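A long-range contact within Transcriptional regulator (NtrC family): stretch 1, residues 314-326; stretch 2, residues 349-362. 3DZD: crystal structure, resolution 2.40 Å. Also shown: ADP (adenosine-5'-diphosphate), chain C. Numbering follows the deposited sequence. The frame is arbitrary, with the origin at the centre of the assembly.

Stretch 1 314-326: YFLKKFAKEYKKN
Stretch 2, residues 349-362: ELKNLIERAVILCE

What fills the apolar centre? Val358 (chi1 t) points toward stretch 1 and wedges between its turns: CG2 lies 3.8 Å from Leu316 CD1 and 3.9 Å from Phe319 CB, while CG1 sits 3.7 Å from Ala320 N, against the backbone of the first helix. One turn earlier, Ile354 (m, m) sets CG2 3.8 Å from Phe315 CB.

What backbone arrangement allows this? Helices 314-322 and 349-359 run in broadly the same direction, crossing at -42° with axes 9.0 Å apart at closest. CA atoms pair Phe315-Lys351 (6.4 Å), Leu316-Ile354 (6.1 Å), Phe319-Glu355 (6.3 Å) and Ala320-Val358 (6.1 Å).

How do charged residues join an apolar seam? Through their methylenes. Phe315 and Phe319, both chi1 m, offer ring faces: Lys351 CG lies 3.6 Å from the Phe315 centroid, Glu355 CG 3.8 Å from that of Phe319. The extended start of Lys351 (t, t) then carries NZ to a hydrogen bond with ADP O3' (3.2 Å).

What closes the polar edge? Beyond the first helix, Tyr323 (chi1 m) donates from OH to Glu355 OE2 at 2.6 Å. Lys325 (m, m, t, p) folds over the second helix's C-terminal end, and NZ donates to Ile359 O at 3.1 Å.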

ATOM      1  N   TYR A 314      19.940  -8.009 -16.957  1.00 38.69           N
ATOM      2  CA  TYR A 314      18.712  -7.485 -16.382  1.00 41.44           C
ATOM      3  C   TYR A 314      19.021  -6.326 -15.432  1.00 44.20           C
ATOM      4  O   TYR A 314      18.310  -5.312 -15.416  1.00 45.68           O
ATOM      5  CB  TYR A 314      17.952  -8.608 -15.668  1.00 38.12           C
ATOM      6  CG  TYR A 314      16.880  -8.163 -14.688  1.00 37.78           C
ATOM      7  CD1 TYR A 314      15.581  -7.901 -15.108  1.00 42.04           C
ATOM      8  CD2 TYR A 314      17.162  -8.043 -13.339  1.00 37.66           C
ATOM      9  CE1 TYR A 314      14.603  -7.505 -14.211  1.00 37.64           C
ATOM     10  CE2 TYR A 314      16.199  -7.652 -12.438  1.00 38.86           C
ATOM     11  CZ  TYR A 314      14.926  -7.383 -12.877  1.00 41.56           C
ATOM     12  OH  TYR A 314      13.981  -7.002 -11.956  1.00 51.57           O
ATOM     13  N   PHE A 315      20.083  -6.472 -14.641  1.00 41.64           N
ATOM     14  CA  PHE A 315      20.449  -5.424 -13.691  1.00 44.30           C
ATOM     15  C   PHE A 315      21.105  -4.242 -14.408  1.00 46.57           C
ATOM     16  O   PHE A 315      20.834  -3.086 -14.097  1.00 46.37           O
ATOM     17  CB  PHE A 315      21.354  -5.975 -12.573  1.00 37.58           C
ATOM     18  CG  PHE A 315      20.643  -6.896 -11.609  1.00 37.50           C
ATOM     19  CD1 PHE A 315      19.483  -6.485 -10.958  1.00 38.83           C
ATOM     20  CD2 PHE A 315      21.125  -8.176 -11.359  1.00 37.47           C
ATOM     21  CE1 PHE A 315      18.813  -7.336 -10.080  1.00 43.06           C
ATOM     22  CE2 PHE A 315      20.476  -9.023 -10.473  1.00 37.33           C
ATOM     23  CZ  PHE A 315      19.316  -8.612  -9.838  1.00 37.15           C
ATOM     24  N   LEU A 316      21.967  -4.545 -15.370  1.00 38.16           N
ATOM     25  CA  LEU A 316      22.653  -3.517 -16.140  1.00 40.67           C
ATOM     26  C   LEU A 316      21.649  -2.603 -16.837  1.00 49.92           C
ATOM     27  O   LEU A 316      21.829  -1.391 -16.865  1.00 50.21           O
ATOM     28  CB  LEU A 316      23.580  -4.158 -17.169  1.00 40.29           C
ATOM     29  CG  LEU A 316      24.350  -3.197 -18.073  1.00 52.18           C
ATOM     30  CD1 LEU A 316      25.370  -2.405 -17.264  1.00 42.21           C
ATOM     31  CD2 LEU A 316      25.027  -3.956 -19.209  1.00 50.45           C
ATOM     32  N   LYS A 317      20.590  -3.183 -17.398  1.00 51.35           N
ATOM     33  CA  LYS A 317      19.563  -2.387 -18.051  1.00 51.91           C
ATOM     34  C   LYS A 317      18.792  -1.568 -17.038  1.00 57.21           C
ATOM     35  O   LYS A 317      18.623  -0.365 -17.199  1.00 63.90           O
ATOM     36  CB  LYS A 317      18.592  -3.265 -18.838  1.00 57.99           C
ATOM     37  CG  LYS A 317      18.978  -3.466 -20.289  1.00 71.68           C
ATOM     38  CD  LYS A 317      20.384  -4.036 -20.408  1.00 74.54           C
ATOM     39  CE  LYS A 317      20.640  -4.591 -21.798  1.00 86.21           C
ATOM     40  NZ  LYS A 317      20.436  -3.547 -22.842  1.00 86.60           N
ATOM     41  N   LYS A 318      18.321  -2.228 -15.990  1.00 48.87           N
ATOM     42  CA  LYS A 318      17.486  -1.574 -14.999  1.00 47.79           C
ATOM     43  C   LYS A 318      18.171  -0.365 -14.363  1.00 53.32           C
ATOM     44  O   LYS A 318      17.532   0.664 -14.119  1.00 53.94           O
ATOM     45  CB  LYS A 318      17.055  -2.579 -13.933  1.00 48.40           C
ATOM     46  CG  LYS A 318      16.487  -1.958 -12.681  1.00 51.94           C
ATOM     47  CD  LYS A 318      15.657  -2.975 -11.909  1.00 65.13           C
ATOM     48  CE  LYS A 318      15.834  -2.774 -10.417  1.00 73.33           C
ATOM     49  NZ  LYS A 318      17.290  -2.777 -10.084  1.00 62.43           N
ATOM     50  N   PHE A 319      19.469  -0.491 -14.101  1.00 42.78           N
ATOM     51  CA  PHE A 319      20.216   0.580 -13.458  1.00 49.44           C
ATOM     52  C   PHE A 319      20.627   1.666 -14.450  1.00 50.99           C
ATOM     53  O   PHE A 319      20.438   2.850 -14.179  1.00 54.06           O
ATOM     54  CB  PHE A 319      21.435   0.036 -12.702  1.00 40.10           C
ATOM     55  CG  PHE A 319      21.077  -0.796 -11.511  1.00 37.34           C
ATOM     56  CD1 PHE A 319      20.117  -0.358 -10.611  1.00 43.05           C
ATOM     57  CD2 PHE A 319      21.686  -2.028 -11.293  1.00 37.35           C
ATOM     58  CE1 PHE A 319      19.771  -1.128  -9.509  1.00 36.86           C
ATOM     59  CE2 PHE A 319      21.355  -2.800 -10.198  1.00 37.11           C
ATOM     60  CZ  PHE A 319      20.397  -2.356  -9.309  1.00 39.49           C
ATOM     61  N   ALA A 320      21.181   1.262 -15.592  1.00 38.20           N
ATOM     62  CA  ALA A 320      21.574   2.210 -16.631  1.00 42.28           C
ATOM     63  C   ALA A 320      20.405   3.113 -17.031  1.00 52.31           C
ATOM     64  O   ALA A 320      20.580   4.309 -17.276  1.00 52.55           O
ATOM     65  CB  ALA A 320      22.129   1.477 -17.851  1.00 46.48           C
ATOM     66  N   LYS A 321      19.214   2.535 -17.089  1.00 70.79           N
ATOM     67  CA  LYS A 321      18.017   3.297 -17.391  1.00 75.65           C
ATOM     68  C   LYS A 321      17.723   4.241 -16.230  1.00 79.79           C
ATOM     69  O   LYS A 321      17.430   5.424 -16.426  1.00 81.37           O
ATOM     70  CB  LYS A 321      16.833   2.349 -17.615  1.00 79.23           C
ATOM     71  CG  LYS A 321      15.763   2.867 -18.573  1.00 92.92           C
ATOM     72  CD  LYS A 321      16.207   2.757 -20.028  1.00 99.14           C
ATOM     73  CE  LYS A 321      15.123   3.230 -21.001  1.00107.40           C
ATOM     74  NZ  LYS A 321      15.031   4.717 -21.115  1.00104.70           N
ATOM     75  N   GLU A 322      17.828   3.712 -15.018  1.00 62.68           N
ATOM     76  CA  GLU A 322      17.403   4.438 -13.826  1.00 58.75           C
ATOM     77  C   GLU A 322      18.396   5.504 -13.350  1.00 56.54           C
ATOM     78  O   GLU A 322      18.000   6.493 -12.744  1.00 54.75           O
ATOM     79  CB  GLU A 322      17.089   3.456 -12.701  1.00 49.20           C
ATOM     80  CG  GLU A 322      16.760   4.109 -11.382  1.00 54.67           C
ATOM     81  CD  GLU A 322      16.664   3.096 -10.253  1.00 67.14           C
ATOM     82  OE1 GLU A 322      16.541   3.522  -9.080  1.00 73.46           O
ATOM     83  OE2 GLU A 322      16.720   1.873 -10.544  1.00 60.41           O
ATOM     84  N   TYR A 323      19.679   5.303 -13.625  1.00 57.18           N
ATOM     85  CA  TYR A 323      20.701   6.285 -13.263  1.00 53.67           C
ATOM     86  C   TYR A 323      21.175   7.061 -14.497  1.00 60.68           C
ATOM     87  O   TYR A 323      22.318   7.532 -14.556  1.00 54.94           O
ATOM     88  CB  TYR A 323      21.903   5.612 -12.578  1.00 51.85           C
ATOM     89  CG  TYR A 323      21.554   4.773 -11.365  1.00 43.55           C
ATOM     90  CD1 TYR A 323      20.339   4.936 -10.716  1.00 41.22           C
ATOM     91  CD2 TYR A 323      22.457   3.846 -10.851  1.00 37.57           C
ATOM     92  CE1 TYR A 323      20.010   4.181  -9.609  1.00 42.00           C
ATOM     93  CE2 TYR A 323      22.139   3.078  -9.733  1.00 37.27           C
ATOM     94  CZ  TYR A 323      20.907   3.248  -9.122  1.00 40.80           C
ATOM     95  OH  TYR A 323      20.566   2.509  -8.009  1.00 36.89           O
ATOM     96  N   LYS A 324      20.291   7.171 -15.486  1.00 55.96           N
ATOM     97  CA  LYS A 324      20.597   7.863 -16.733  1.00 54.36           C
ATOM     98  C   LYS A 324      22.017   7.609 -17.237  1.00 53.58           C
ATOM     99  O   LYS A 324      22.742   8.554 -17.517  1.00 59.61           O
ATOM    100  CB  LYS A 324      20.381   9.374 -16.574  1.00 65.47           C
ATOM    101  CG  LYS A 324      19.039   9.768 -15.948  1.00 69.44           C
ATOM    102  CD  LYS A 324      18.956  11.269 -15.688  1.00 72.39           C
ATOM    103  CE  LYS A 324      19.248  12.067 -16.958  1.00 79.50           C
ATOM    104  NZ  LYS A 324      19.202  13.549 -16.747  1.00 81.81           N
ATOM    105  N   LYS A 325      22.421   6.350 -17.357  1.00 60.39           N
ATOM    106  CA  LYS A 325      23.744   6.061 -17.914  1.00 64.00           C
ATOM    107  C   LYS A 325      23.647   5.465 -19.318  1.00 69.55           C
ATOM    108  O   LYS A 325      22.586   5.002 -19.734  1.00 69.14           O
ATOM    109  CB  LYS A 325      24.566   5.155 -16.987  1.00 58.93           C
ATOM    110  CG  LYS A 325      24.818   5.723 -15.589  1.00 55.26           C
ATOM    111  CD  LYS A 325      25.342   7.152 -15.645  1.00 51.98           C
ATOM    112  CE  LYS A 325      25.881   7.611 -14.297  1.00 44.23           C
ATOM    113  NZ  LYS A 325      27.240   7.040 -14.074  1.00 49.30           N
ATOM    114  N   ASN A 326      24.755   5.483 -20.046  1.00101.52           N
ATOM    115  CA  ASN A 326      24.752   5.015 -21.424  1.00101.92           C
ATOM    116  C   ASN A 326      25.649   3.794 -21.616  1.00101.98           C
ATOM    117  O   ASN A 326      26.523   3.777 -22.482  1.00159.04           O
ATOM    118  CB  ASN A 326      25.159   6.148 -22.369  1.00102.40           C
ATOM    119  CG  ASN A 326      24.783   5.873 -23.818  1.00102.86           C
ATOM    120  OD1 ASN A 326      24.409   4.753 -24.177  1.00102.86           O
ATOM    121  ND2 ASN A 326      24.885   6.898 -24.658  1.00103.31           N
ATOM    122  N   GLU A 349      25.021 -10.322  -4.198  1.00 37.75           N
ATOM    123  CA  GLU A 349      26.366  -9.908  -4.596  1.00 38.01           C
ATOM    124  C   GLU A 349      26.398  -9.399  -6.047  1.00 37.93           C
ATOM    125  O   GLU A 349      26.877  -8.295  -6.309  1.00 37.97           O
ATOM    126  CB  GLU A 349      27.371 -11.050  -4.400  1.00 38.27           C
ATOM    127  CG  GLU A 349      28.824 -10.635  -4.674  1.00 38.61           C
ATOM    128  CD  GLU A 349      29.828 -11.772  -4.524  1.00 38.96           C
ATOM    129  OE1 GLU A 349      29.544 -12.764  -3.813  1.00 39.14           O
ATOM    130  OE2 GLU A 349      30.914 -11.672  -5.129  1.00 45.00           O
ATOM    131  N   LEU A 350      25.879 -10.198  -6.978  1.00 38.30           N
ATOM    132  CA  LEU A 350      25.835  -9.802  -8.386  1.00 38.59           C
ATOM    133  C   LEU A 350      25.142  -8.458  -8.607  1.00 37.92           C
ATOM    134  O   LEU A 350      25.647  -7.613  -9.339  1.00 37.99           O
ATOM    135  CB  LEU A 350      25.143 -10.864  -9.240  1.00 38.52           C
ATOM    136  CG  LEU A 350      25.016 -10.543 -10.735  1.00 38.45           C
ATOM    137  CD1 LEU A 350      26.359 -10.563 -11.447  1.00 39.27           C
ATOM    138  CD2 LEU A 350      24.064 -11.510 -11.402  1.00 38.73           C
ATOM    139  N   LYS A 351      23.985  -8.263  -7.980  1.00 37.56           N
ATOM    140  CA  LYS A 351      23.215  -7.052  -8.203  1.00 37.28           C
ATOM    141  C   LYS A 351      24.040  -5.841  -7.791  1.00 37.36           C
ATOM    142  O   LYS A 351      24.213  -4.895  -8.555  1.00 37.37           O
ATOM    143  CB  LYS A 351      21.897  -7.072  -7.419  1.00 37.06           C
ATOM    144  CG  LYS A 351      20.962  -5.947  -7.820  1.00 36.95           C
ATOM    145  CD  LYS A 351      19.727  -5.831  -6.930  1.00 36.92           C
ATOM    146  CE  LYS A 351      20.079  -5.245  -5.575  1.00 37.64           C
ATOM    147  NZ  LYS A 351      18.876  -4.631  -4.940  1.00 48.41           N
ATOM    148  N   ASN A 352      24.549  -5.893  -6.570  1.00 37.71           N
ATOM    149  CA  ASN A 352      25.338  -4.812  -6.049  1.00 38.36           C
ATOM    150  C   ASN A 352      26.587  -4.563  -6.881  1.00 37.96           C
ATOM    151  O   ASN A 352      27.009  -3.423  -7.042  1.00 37.77           O
ATOM    152  CB  ASN A 352      25.719  -5.096  -4.605  1.00 37.60           C
ATOM    153  CG  ASN A 352      26.804  -4.170  -4.110  1.00 38.14           C
ATOM    154  OD1 ASN A 352      27.984  -4.404  -4.343  1.00 38.46           O
ATOM    155  ND2 ASN A 352      26.404  -3.109  -3.429  1.00 37.90           N
ATOM    156  N   LEU A 353      27.173  -5.627  -7.419  1.00 37.88           N
ATOM    157  CA  LEU A 353      28.356  -5.484  -8.257  1.00 38.19           C
ATOM    158  C   LEU A 353      28.040  -4.785  -9.586  1.00 39.81           C
ATOM    159  O   LEU A 353      28.860  -4.041 -10.110  1.00 41.05           O
ATOM    160  CB  LEU A 353      29.026  -6.844  -8.504  1.00 38.39           C
ATOM    161  CG  LEU A 353      30.175  -6.800  -9.509  1.00 42.95           C
ATOM    162  CD1 LEU A 353      31.413  -7.503  -8.983  1.00 44.45           C
ATOM    163  CD2 LEU A 353      29.763  -7.395 -10.844  1.00 47.26           C
ATOM    164  N   ILE A 354      26.851  -5.024 -10.125  1.00 38.02           N
ATOM    165  CA  ILE A 354      26.468  -4.443 -11.408  1.00 38.06           C
ATOM    166  C   ILE A 354      26.029  -3.008 -11.192  1.00 40.62           C
ATOM    167  O   ILE A 354      26.209  -2.159 -12.063  1.00 40.63           O
ATOM    168  CB  ILE A 354      25.298  -5.210 -12.068  1.00 40.57           C
ATOM    169  CG1 ILE A 354      25.720  -6.631 -12.449  1.00 41.47           C
ATOM    170  CG2 ILE A 354      24.808  -4.484 -13.304  1.00 38.10           C
ATOM    171  CD1 ILE A 354      26.823  -6.689 -13.483  1.00 38.55           C
ATOM    172  N   GLU A 355      25.449  -2.742 -10.026  1.00 37.70           N
ATOM    173  CA  GLU A 355      24.944  -1.410  -9.738  1.00 42.29           C
ATOM    174  C   GLU A 355      26.137  -0.495  -9.584  1.00 39.26           C
ATOM    175  O   GLU A 355      26.108   0.673  -9.981  1.00 39.07           O
ATOM    176  CB  GLU A 355      24.120  -1.394  -8.456  1.00 37.28           C
ATOM    177  CG  GLU A 355      23.430  -0.058  -8.235  1.00 39.66           C
ATOM    178  CD  GLU A 355      23.021   0.182  -6.794  1.00 40.31           C
ATOM    179  OE1 GLU A 355      23.440  -0.584  -5.909  1.00 38.00           O
ATOM    180  OE2 GLU A 355      22.281   1.154  -6.541  1.00 43.87           O
ATOM    181  N   ARG A 356      27.185  -1.057  -8.997  1.00 37.92           N
ATOM    182  CA  ARG A 356      28.439  -0.357  -8.820  1.00 39.13           C
ATOM    183  C   ARG A 356      28.985   0.010 -10.192  1.00 41.62           C
ATOM    184  O   ARG A 356      29.285   1.165 -10.464  1.00 41.41           O
ATOM    185  CB  ARG A 356      29.420  -1.253  -8.073  1.00 40.94           C
ATOM    186  CG  ARG A 356      30.845  -0.766  -8.073  1.00 42.84           C
ATOM    187  CD  ARG A 356      31.129   0.138  -6.895  1.00 46.04           C
ATOM    188  NE  ARG A 356      32.566   0.396  -6.791  1.00 57.05           N
ATOM    189  CZ  ARG A 356      33.102   1.481  -6.241  1.00 58.65           C
ATOM    190  NH1 ARG A 356      32.328   2.437  -5.736  1.00 60.06           N
ATOM    191  NH2 ARG A 356      34.421   1.611  -6.208  1.00 52.97           N
ATOM    192  N   ALA A 357      29.086  -0.988 -11.061  1.00 44.75           N
ATOM    193  CA  ALA A 357      29.582  -0.783 -12.412  1.00 39.55           C
ATOM    194  C   ALA A 357      28.905   0.398 -13.111  1.00 44.20           C
ATOM    195  O   ALA A 357      29.564   1.180 -13.779  1.00 49.07           O
ATOM    196  CB  ALA A 357      29.402  -2.051 -13.226  1.00 38.86           C
ATOM    197  N   VAL A 358      27.590   0.510 -12.945  1.00 39.37           N
ATOM    198  CA  VAL A 358      26.788   1.520 -13.617  1.00 43.38           C
ATOM    199  C   VAL A 358      26.987   2.902 -12.999  1.00 48.07           C
ATOM    200  O   VAL A 358      26.984   3.917 -13.699  1.00 46.51           O
ATOM    201  CB  VAL A 358      25.288   1.158 -13.562  1.00 45.76           C
ATOM    202  CG1 VAL A 358      24.441   2.257 -14.196  1.00 48.90           C
ATOM    203  CG2 VAL A 358      25.037  -0.176 -14.257  1.00 44.88           C
ATOM    204  N   ILE A 359      27.148   2.930 -11.681  1.00 47.86           N
ATOM    205  CA  ILE A 359      27.384   4.173 -10.956  1.00 53.46           C
ATOM    206  C   ILE A 359      28.681   4.854 -11.422  1.00 53.26           C
ATOM    207  O   ILE A 359      28.752   6.076 -11.513  1.00 60.25           O
ATOM    208  CB  ILE A 359      27.378   3.929  -9.426  1.00 51.16           C
ATOM    209  CG1 ILE A 359      25.931   3.829  -8.924  1.00 48.22           C
ATOM    210  CG2 ILE A 359      28.128   5.031  -8.703  1.00 40.88           C
ATOM    211  CD1 ILE A 359      25.770   3.225  -7.528  1.00 39.93           C
ATOM    212  N   LEU A 360      29.684   4.045 -11.745  1.00 50.49           N
ATOM    213  CA  LEU A 360      30.949   4.524 -12.292  1.00 41.78           C
ATOM    214  C   LEU A 360      30.998   4.335 -13.805  1.00 51.00           C
ATOM    215  O   LEU A 360      32.052   4.038 -14.359  1.00 64.54           O
ATOM    216  CB  LEU A 360      32.094   3.703 -11.689  1.00 45.25           C
ATOM    217  CG  LEU A 360      31.957   3.375 -10.199  1.00 50.59           C
ATOM    218  CD1 LEU A 360      33.142   2.527  -9.684  1.00 39.41           C
ATOM    219  CD2 LEU A 360      31.802   4.668  -9.388  1.00 50.71           C
ATOM    220  N   CYS A 361      29.871   4.500 -14.477  1.00 87.28           N
ATOM    221  CA  CYS A 361      29.744   4.010 -15.845  1.00 87.49           C
ATOM    222  C   CYS A 361      30.567   4.724 -16.917  1.00 87.94           C
ATOM    223  O   CYS A 361      31.129   5.792 -16.687  1.00134.74           O
ATOM    224  CB  CYS A 361      28.279   4.013 -16.263  1.00 87.31           C
ATOM    225  SG  CYS A 361      27.954   2.924 -17.643  1.00 87.51           S
ATOM    226  N   GLU A 362      30.620   4.101 -18.094  1.00175.92           N
ATOM    227  CA  GLU A 362      31.191   4.696 -19.301  1.00176.39           C
ATOM    228  C   GLU A 362      30.235   4.493 -20.478  1.00176.52           C
ATOM    229  O   GLU A 362      29.033   4.723 -20.359  1.00335.35           O
ATOM    230  CB  GLU A 362      32.542   4.063 -19.634  1.00176.71           C
ATOM    231  CG  GLU A 362      33.683   4.478 -18.723  1.00176.76           C
ATOM    232  CD  GLU A 362      35.031   4.008 -19.241  1.00177.18           C
ATOM    233  OE1 GLU A 362      35.060   3.304 -20.274  1.00177.41           O
ATOM    234  OE2 GLU A 362      36.062   4.343 -18.618  1.00177.32           O
TER
HETATM  235  PB  ADP C 370      17.191 -13.698  -0.187  0.52 45.33           P
HETATM  236  O1B ADP C 370      15.735 -13.324   0.006  0.77 43.69           O
HETATM  237  O2B ADP C 370      18.068 -13.458   1.022  0.88 52.43           O
HETATM  238  O3B ADP C 370      17.406 -15.066  -0.760  1.00 39.04           O
HETATM  239  PA  ADP C 370      17.071 -11.440  -2.005  1.00 49.22           P
HETATM  240  O1A ADP C 370      16.127 -11.877  -3.091  1.00 58.16           O
HETATM  241  O2A ADP C 370      16.515 -10.550  -0.913  1.00 57.69           O
HETATM  242  O3A ADP C 370      17.781 -12.752  -1.369  1.00 55.33           O
HETATM  243  O5' ADP C 370      18.305 -10.662  -2.683  1.00 50.97           O
HETATM  244  C5' ADP C 370      18.461 -10.636  -4.096  1.00 44.76           C
HETATM  245  C4' ADP C 370      18.348  -9.233  -4.658  1.00 44.12           C
HETATM  246  O4' ADP C 370      18.358  -9.379  -6.073  1.00 41.32           O
HETATM  247  C3' ADP C 370      16.986  -8.644  -4.357  1.00 50.68           C
HETATM  248  O3' ADP C 370      17.047  -7.227  -4.545  1.00 50.81           O
HETATM  249  C2' ADP C 370      16.072  -9.175  -5.428  1.00 45.50           C
HETATM  250  O2' ADP C 370      15.212  -8.096  -5.802  1.00 44.81           O
HETATM  251  C1' ADP C 370      17.015  -9.464  -6.577  1.00 42.19           C
HETATM  252  N9  ADP C 370      16.811 -10.820  -7.129  1.00 39.98           N
HETATM  253  C8  ADP C 370      17.103 -11.973  -6.498  1.00 39.52           C
HETATM  254  N7  ADP C 370      16.835 -13.043  -7.272  1.00 37.07           N
HETATM  255  C5  ADP C 370      16.359 -12.573  -8.437  1.00 37.10           C
HETATM  256  C6  ADP C 370      15.870 -13.179  -9.694  1.00 39.84           C
HETATM  257  N6  ADP C 370      15.851 -14.530  -9.854  1.00 46.23           N
HETATM  258  N1  ADP C 370      15.461 -12.345 -10.668  1.00 43.68           N
HETATM  259  C2  ADP C 370      15.489 -11.009 -10.507  1.00 43.39           C
HETATM  260  N3  ADP C 370      15.911 -10.387  -9.392  1.00 41.99           N
HETATM  261  C4  ADP C 370      16.350 -11.108  -8.342  1.00 39.30           C